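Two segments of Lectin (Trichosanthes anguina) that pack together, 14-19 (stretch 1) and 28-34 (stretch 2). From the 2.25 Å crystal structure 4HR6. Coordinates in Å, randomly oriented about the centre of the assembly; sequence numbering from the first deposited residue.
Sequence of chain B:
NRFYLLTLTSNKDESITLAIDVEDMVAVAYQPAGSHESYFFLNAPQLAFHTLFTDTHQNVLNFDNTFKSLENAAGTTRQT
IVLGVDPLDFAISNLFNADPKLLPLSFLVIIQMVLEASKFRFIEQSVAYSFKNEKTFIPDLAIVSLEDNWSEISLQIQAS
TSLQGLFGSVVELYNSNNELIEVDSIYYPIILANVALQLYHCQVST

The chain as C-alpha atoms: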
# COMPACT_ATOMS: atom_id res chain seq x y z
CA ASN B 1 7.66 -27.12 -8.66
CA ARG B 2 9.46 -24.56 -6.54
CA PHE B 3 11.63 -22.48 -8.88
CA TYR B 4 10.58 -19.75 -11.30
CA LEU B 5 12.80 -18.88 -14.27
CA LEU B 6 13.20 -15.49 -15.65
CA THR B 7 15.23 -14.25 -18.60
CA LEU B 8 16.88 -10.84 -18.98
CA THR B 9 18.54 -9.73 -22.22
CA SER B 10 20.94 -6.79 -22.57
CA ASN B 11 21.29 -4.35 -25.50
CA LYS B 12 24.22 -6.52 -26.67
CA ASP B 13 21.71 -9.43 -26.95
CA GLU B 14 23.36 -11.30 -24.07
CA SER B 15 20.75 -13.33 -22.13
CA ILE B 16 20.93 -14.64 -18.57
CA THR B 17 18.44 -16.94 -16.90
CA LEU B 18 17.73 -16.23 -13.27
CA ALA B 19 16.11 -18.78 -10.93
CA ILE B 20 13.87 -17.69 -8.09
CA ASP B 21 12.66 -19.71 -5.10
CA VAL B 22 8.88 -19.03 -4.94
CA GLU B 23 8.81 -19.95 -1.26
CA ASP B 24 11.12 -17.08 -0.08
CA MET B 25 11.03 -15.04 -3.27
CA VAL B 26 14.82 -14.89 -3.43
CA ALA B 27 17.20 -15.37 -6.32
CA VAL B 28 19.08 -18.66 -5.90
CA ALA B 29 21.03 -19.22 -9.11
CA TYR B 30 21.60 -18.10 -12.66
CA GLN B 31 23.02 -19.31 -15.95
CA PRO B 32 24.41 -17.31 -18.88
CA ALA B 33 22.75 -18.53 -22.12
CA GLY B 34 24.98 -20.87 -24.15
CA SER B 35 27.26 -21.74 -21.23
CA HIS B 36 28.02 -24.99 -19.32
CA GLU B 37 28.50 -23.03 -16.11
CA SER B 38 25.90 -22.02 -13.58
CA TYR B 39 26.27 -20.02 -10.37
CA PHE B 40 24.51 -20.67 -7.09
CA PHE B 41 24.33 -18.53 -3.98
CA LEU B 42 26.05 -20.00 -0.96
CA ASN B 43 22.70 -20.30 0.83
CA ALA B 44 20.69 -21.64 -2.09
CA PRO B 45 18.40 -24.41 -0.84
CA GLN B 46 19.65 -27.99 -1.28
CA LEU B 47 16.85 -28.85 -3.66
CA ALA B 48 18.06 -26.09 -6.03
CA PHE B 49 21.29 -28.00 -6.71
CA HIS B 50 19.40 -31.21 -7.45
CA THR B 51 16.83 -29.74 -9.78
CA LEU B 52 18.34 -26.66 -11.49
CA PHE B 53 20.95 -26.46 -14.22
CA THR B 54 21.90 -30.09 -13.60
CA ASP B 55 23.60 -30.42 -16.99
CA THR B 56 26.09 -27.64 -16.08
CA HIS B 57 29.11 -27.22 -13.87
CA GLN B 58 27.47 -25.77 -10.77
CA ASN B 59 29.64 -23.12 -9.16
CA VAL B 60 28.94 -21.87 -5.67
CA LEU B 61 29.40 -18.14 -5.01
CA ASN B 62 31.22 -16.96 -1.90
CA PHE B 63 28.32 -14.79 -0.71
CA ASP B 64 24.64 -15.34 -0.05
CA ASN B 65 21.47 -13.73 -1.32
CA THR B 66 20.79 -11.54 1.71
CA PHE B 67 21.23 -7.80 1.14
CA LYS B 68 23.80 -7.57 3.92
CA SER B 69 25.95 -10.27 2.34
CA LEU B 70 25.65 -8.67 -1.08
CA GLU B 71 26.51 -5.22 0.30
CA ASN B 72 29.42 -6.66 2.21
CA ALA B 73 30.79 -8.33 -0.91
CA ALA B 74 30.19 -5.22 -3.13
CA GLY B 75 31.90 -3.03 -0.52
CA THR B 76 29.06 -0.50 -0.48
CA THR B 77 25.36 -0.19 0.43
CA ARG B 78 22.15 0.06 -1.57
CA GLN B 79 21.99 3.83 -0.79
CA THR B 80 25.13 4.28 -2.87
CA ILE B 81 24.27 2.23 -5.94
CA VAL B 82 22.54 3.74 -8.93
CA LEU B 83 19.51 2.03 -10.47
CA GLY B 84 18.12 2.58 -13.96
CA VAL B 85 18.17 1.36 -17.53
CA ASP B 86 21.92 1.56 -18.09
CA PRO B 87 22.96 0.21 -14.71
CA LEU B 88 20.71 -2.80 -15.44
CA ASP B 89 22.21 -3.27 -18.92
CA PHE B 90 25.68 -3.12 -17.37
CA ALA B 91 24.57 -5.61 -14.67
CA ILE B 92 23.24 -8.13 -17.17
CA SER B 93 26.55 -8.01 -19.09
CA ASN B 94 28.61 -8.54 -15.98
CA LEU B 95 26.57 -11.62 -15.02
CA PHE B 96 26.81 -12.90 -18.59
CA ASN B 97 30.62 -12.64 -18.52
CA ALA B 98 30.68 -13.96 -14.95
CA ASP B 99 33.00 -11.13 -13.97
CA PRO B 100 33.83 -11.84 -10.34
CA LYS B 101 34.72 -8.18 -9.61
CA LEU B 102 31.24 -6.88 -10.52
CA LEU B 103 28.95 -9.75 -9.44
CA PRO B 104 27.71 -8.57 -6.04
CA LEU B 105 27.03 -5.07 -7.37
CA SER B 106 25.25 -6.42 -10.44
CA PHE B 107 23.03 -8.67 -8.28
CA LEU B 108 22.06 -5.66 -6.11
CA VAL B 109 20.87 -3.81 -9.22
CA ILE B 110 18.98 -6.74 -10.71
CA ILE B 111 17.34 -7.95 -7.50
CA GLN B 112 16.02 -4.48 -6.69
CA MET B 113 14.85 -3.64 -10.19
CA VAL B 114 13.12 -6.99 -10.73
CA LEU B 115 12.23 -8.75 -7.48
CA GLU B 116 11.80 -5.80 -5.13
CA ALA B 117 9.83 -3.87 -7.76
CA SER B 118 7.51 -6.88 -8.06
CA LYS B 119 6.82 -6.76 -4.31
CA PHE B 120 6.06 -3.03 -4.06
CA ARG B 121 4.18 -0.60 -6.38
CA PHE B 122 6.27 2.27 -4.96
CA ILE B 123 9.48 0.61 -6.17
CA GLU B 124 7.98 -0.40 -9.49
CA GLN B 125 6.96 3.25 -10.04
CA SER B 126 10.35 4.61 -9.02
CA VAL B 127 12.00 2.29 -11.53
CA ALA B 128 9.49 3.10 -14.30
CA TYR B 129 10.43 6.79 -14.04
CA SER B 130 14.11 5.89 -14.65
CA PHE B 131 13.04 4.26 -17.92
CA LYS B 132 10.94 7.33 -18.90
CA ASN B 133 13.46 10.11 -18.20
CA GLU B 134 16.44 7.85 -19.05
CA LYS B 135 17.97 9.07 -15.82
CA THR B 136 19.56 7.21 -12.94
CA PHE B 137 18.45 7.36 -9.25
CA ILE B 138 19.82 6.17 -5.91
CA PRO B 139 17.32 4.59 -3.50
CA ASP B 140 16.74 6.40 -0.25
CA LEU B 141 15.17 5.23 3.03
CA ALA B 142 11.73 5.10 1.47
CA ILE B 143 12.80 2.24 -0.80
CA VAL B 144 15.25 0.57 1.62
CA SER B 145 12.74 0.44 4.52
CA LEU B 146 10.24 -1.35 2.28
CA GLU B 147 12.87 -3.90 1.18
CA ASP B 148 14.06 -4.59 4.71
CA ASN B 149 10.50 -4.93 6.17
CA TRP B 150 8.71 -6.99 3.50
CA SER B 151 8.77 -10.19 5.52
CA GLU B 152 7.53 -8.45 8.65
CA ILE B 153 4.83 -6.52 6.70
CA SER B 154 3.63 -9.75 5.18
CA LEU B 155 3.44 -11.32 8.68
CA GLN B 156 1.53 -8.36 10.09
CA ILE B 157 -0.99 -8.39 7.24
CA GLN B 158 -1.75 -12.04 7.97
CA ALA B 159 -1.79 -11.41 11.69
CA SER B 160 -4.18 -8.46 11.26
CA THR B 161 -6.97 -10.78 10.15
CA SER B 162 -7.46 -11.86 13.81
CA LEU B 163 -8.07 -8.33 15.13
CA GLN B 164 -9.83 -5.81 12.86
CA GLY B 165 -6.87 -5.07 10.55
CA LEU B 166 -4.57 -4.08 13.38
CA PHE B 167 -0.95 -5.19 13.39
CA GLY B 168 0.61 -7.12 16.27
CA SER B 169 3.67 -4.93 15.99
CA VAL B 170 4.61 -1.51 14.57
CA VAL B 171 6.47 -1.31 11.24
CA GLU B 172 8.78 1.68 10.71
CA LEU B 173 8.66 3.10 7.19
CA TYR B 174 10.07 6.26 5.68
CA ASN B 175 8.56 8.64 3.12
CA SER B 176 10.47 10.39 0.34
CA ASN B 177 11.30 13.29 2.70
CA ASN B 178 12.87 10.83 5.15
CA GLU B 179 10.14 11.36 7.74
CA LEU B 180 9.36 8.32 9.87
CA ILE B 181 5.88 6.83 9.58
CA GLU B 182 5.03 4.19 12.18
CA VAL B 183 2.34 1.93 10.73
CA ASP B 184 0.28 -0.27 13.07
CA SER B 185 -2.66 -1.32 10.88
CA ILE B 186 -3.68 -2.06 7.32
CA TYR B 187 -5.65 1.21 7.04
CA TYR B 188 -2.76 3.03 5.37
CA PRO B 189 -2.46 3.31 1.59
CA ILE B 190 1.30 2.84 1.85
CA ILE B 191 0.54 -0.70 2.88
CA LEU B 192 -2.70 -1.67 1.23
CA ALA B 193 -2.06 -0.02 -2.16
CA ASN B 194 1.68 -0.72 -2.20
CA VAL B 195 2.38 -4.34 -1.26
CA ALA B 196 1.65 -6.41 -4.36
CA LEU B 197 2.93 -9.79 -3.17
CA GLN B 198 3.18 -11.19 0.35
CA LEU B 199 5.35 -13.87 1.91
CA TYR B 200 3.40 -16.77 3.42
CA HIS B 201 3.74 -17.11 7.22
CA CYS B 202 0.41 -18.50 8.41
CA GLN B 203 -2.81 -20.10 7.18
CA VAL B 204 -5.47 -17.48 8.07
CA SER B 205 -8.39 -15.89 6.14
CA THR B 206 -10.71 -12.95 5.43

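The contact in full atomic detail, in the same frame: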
# COMPACT_ATOMS: atom_id res chain seq x y z
N GLU B 14 22.91 -10.28 -24.99
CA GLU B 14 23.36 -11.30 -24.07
C GLU B 14 22.18 -11.62 -23.14
O GLU B 14 21.61 -10.71 -22.52
CB GLU B 14 24.52 -10.77 -23.25
CG GLU B 14 25.70 -10.22 -24.03
CD GLU B 14 26.47 -9.17 -23.23
OE1 GLU B 14 25.82 -8.28 -22.60
OE2 GLU B 14 27.72 -9.24 -23.23
N SER B 15 21.84 -12.90 -23.02
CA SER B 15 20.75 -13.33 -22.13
C SER B 15 21.27 -14.10 -20.92
O SER B 15 22.17 -14.93 -21.04
CB SER B 15 19.77 -14.20 -22.88
OG SER B 15 18.94 -13.40 -23.70
N ILE B 16 20.73 -13.80 -19.75
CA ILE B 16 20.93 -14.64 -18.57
C ILE B 16 19.59 -15.20 -18.11
O ILE B 16 18.55 -14.59 -18.34
CB ILE B 16 21.59 -13.90 -17.42
CG1 ILE B 16 20.68 -12.80 -16.86
CG2 ILE B 16 22.94 -13.32 -17.87
CD1 ILE B 16 21.25 -12.13 -15.64
N THR B 17 19.62 -16.37 -17.48
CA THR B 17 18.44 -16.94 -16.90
C THR B 17 18.62 -16.98 -15.39
O THR B 17 19.57 -17.56 -14.89
CB THR B 17 18.19 -18.37 -17.40
OG1 THR B 17 17.91 -18.31 -18.80
CG2 THR B 17 16.99 -18.99 -16.71
N LEU B 18 17.66 -16.39 -14.69
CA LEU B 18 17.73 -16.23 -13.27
C LEU B 18 16.64 -17.09 -12.62
O LEU B 18 15.49 -17.07 -13.05
CB LEU B 18 17.52 -14.76 -12.98
CG LEU B 18 17.53 -14.28 -11.55
CD1 LEU B 18 18.93 -14.28 -10.99
CD2 LEU B 18 16.92 -12.89 -11.54
N ALA B 19 17.03 -17.85 -11.59
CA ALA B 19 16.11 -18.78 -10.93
C ALA B 19 15.72 -18.25 -9.56
O ALA B 19 16.57 -17.81 -8.79
CB ALA B 19 16.73 -20.17 -10.82
N VAL B 28 18.21 -17.58 -6.38
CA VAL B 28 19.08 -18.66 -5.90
C VAL B 28 20.23 -19.04 -6.83
O VAL B 28 21.23 -19.60 -6.39
CB VAL B 28 18.29 -19.94 -5.55
CG1 VAL B 28 17.23 -19.64 -4.52
CG2 VAL B 28 17.65 -20.56 -6.77
N ALA B 29 20.05 -18.82 -8.13
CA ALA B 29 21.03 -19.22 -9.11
C ALA B 29 20.79 -18.51 -10.42
O ALA B 29 19.70 -17.99 -10.65
CB ALA B 29 20.96 -20.72 -9.34
N TYR B 30 21.81 -18.51 -11.27
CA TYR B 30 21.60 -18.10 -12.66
C TYR B 30 22.53 -18.84 -13.60
O TYR B 30 23.54 -19.41 -13.17
CB TYR B 30 21.81 -16.58 -12.85
CG TYR B 30 23.25 -16.13 -13.05
CD1 TYR B 30 23.75 -15.87 -14.33
CD2 TYR B 30 24.08 -15.95 -11.97
CE1 TYR B 30 25.06 -15.44 -14.51
CE2 TYR B 30 25.39 -15.54 -12.14
CZ TYR B 30 25.86 -15.28 -13.41
OH TYR B 30 27.15 -14.87 -13.55
N GLN B 31 22.21 -18.76 -14.88
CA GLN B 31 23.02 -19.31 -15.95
C GLN B 31 23.10 -18.31 -17.12
O GLN B 31 22.08 -17.81 -17.58
CB GLN B 31 22.41 -20.61 -16.48
CG GLN B 31 23.42 -21.45 -17.26
CD GLN B 31 22.79 -22.49 -18.18
OE1 GLN B 31 21.58 -22.66 -18.21
NE2 GLN B 31 23.63 -23.19 -18.93
N PRO B 32 24.32 -18.01 -17.60
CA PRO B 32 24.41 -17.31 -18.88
C PRO B 32 23.98 -18.23 -20.02
O PRO B 32 24.39 -19.37 -20.03
CB PRO B 32 25.90 -16.98 -19.01
CG PRO B 32 26.53 -17.29 -17.70
CD PRO B 32 25.64 -18.26 -17.00
N ALA B 33 23.16 -17.74 -20.94
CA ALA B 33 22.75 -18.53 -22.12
C ALA B 33 23.95 -18.99 -22.96
O ALA B 33 24.90 -18.22 -23.19
CB ALA B 33 21.80 -17.73 -22.99
N GLY B 34 23.91 -20.26 -23.37
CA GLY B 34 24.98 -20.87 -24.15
C GLY B 34 26.23 -21.26 -23.38
O GLY B 34 27.30 -21.43 -23.98

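Adjacent antiparallel strands bond mainly through their backbones, and the side chains then sort themselves onto the two faces of the sheet. The pairing of residues 15-19 with residues 28-32 in this lectin is a compact example. Five backbone hydrogen bonds hold it together. The shortest runs from Ala19 N to Ala29 O at 2.8 Å, and the next hydrogen-bonded pair along, two residues away on each strand, is joined in both directions, Thr17 N giving to Gln31 O at 2.9 Å and Gln31 N giving to Thr17 O, also at 2.9 Å. This reciprocal pair is the signature of a hydrogen-bonded antiparallel site. Beyond it, Ala33 N reaches Ser15 O at 3.0 Å, carrying the ladder just past the end of the second strand.

At the other end the pattern shifts. Ala19 O accepts not from Ala29 but from Val28 N, at 2.9 Å, so Ala19 uses its two backbone groups on two successive residues. All five bonds are close to linear, the most bent being Gln31 N to Thr17 O at 158°.

Between these sites lie the non-hydrogen-bonded pairs, Ile16 with Pro32 and Leu18 with Tyr30, whose CA atoms approach to 4.4 Å and 4.3 Å. Proline lacks an amide hydrogen, and here it occupies a position where the ladder asks for none from it. The close backbones also bring CA-H groups to carbonyls: Tyr30 CA lies 3.1 Å from Thr17 O, and Ile16 CA lies 3.5 Å from Gln31 O. Both oxygens already accept an amide hydrogen, so these contacts supplement the ladder.

Alternation along the strands places Ile16, Leu18, Tyr30 and Pro32 on one face, all of them buried. Tyr30 is central to the packing there. Ile16 CB sits 4.3 Å from Tyr30 CD1, approaching the ring obliquely, while Leu18 CD1 lies 4.1 Å from Tyr30 CB. The Tyr30 hydroxyl is hydrogen-bonded elsewhere in the structure, so this aromatic residue can contribute apolar surface to the strand pair without leaving its polar end unsatisfied.

The other face carries Thr17, Ala19, Ala29 and Gln31. The alanines are buried and Thr17 and Gln31 partly exposed, a gradation that suits their polarity. Near the buried end, Ala19 CB meets Val28 CG2 at 4.2 Å, a modest apolar contact beside the Val28 N bond. At the far end Ala33 directs its CB toward the first stretch, 4.1 Å from Ser15 CB. Together the two stretches bury 413 Å², with the backbone ladder setting the register that these side chains follow.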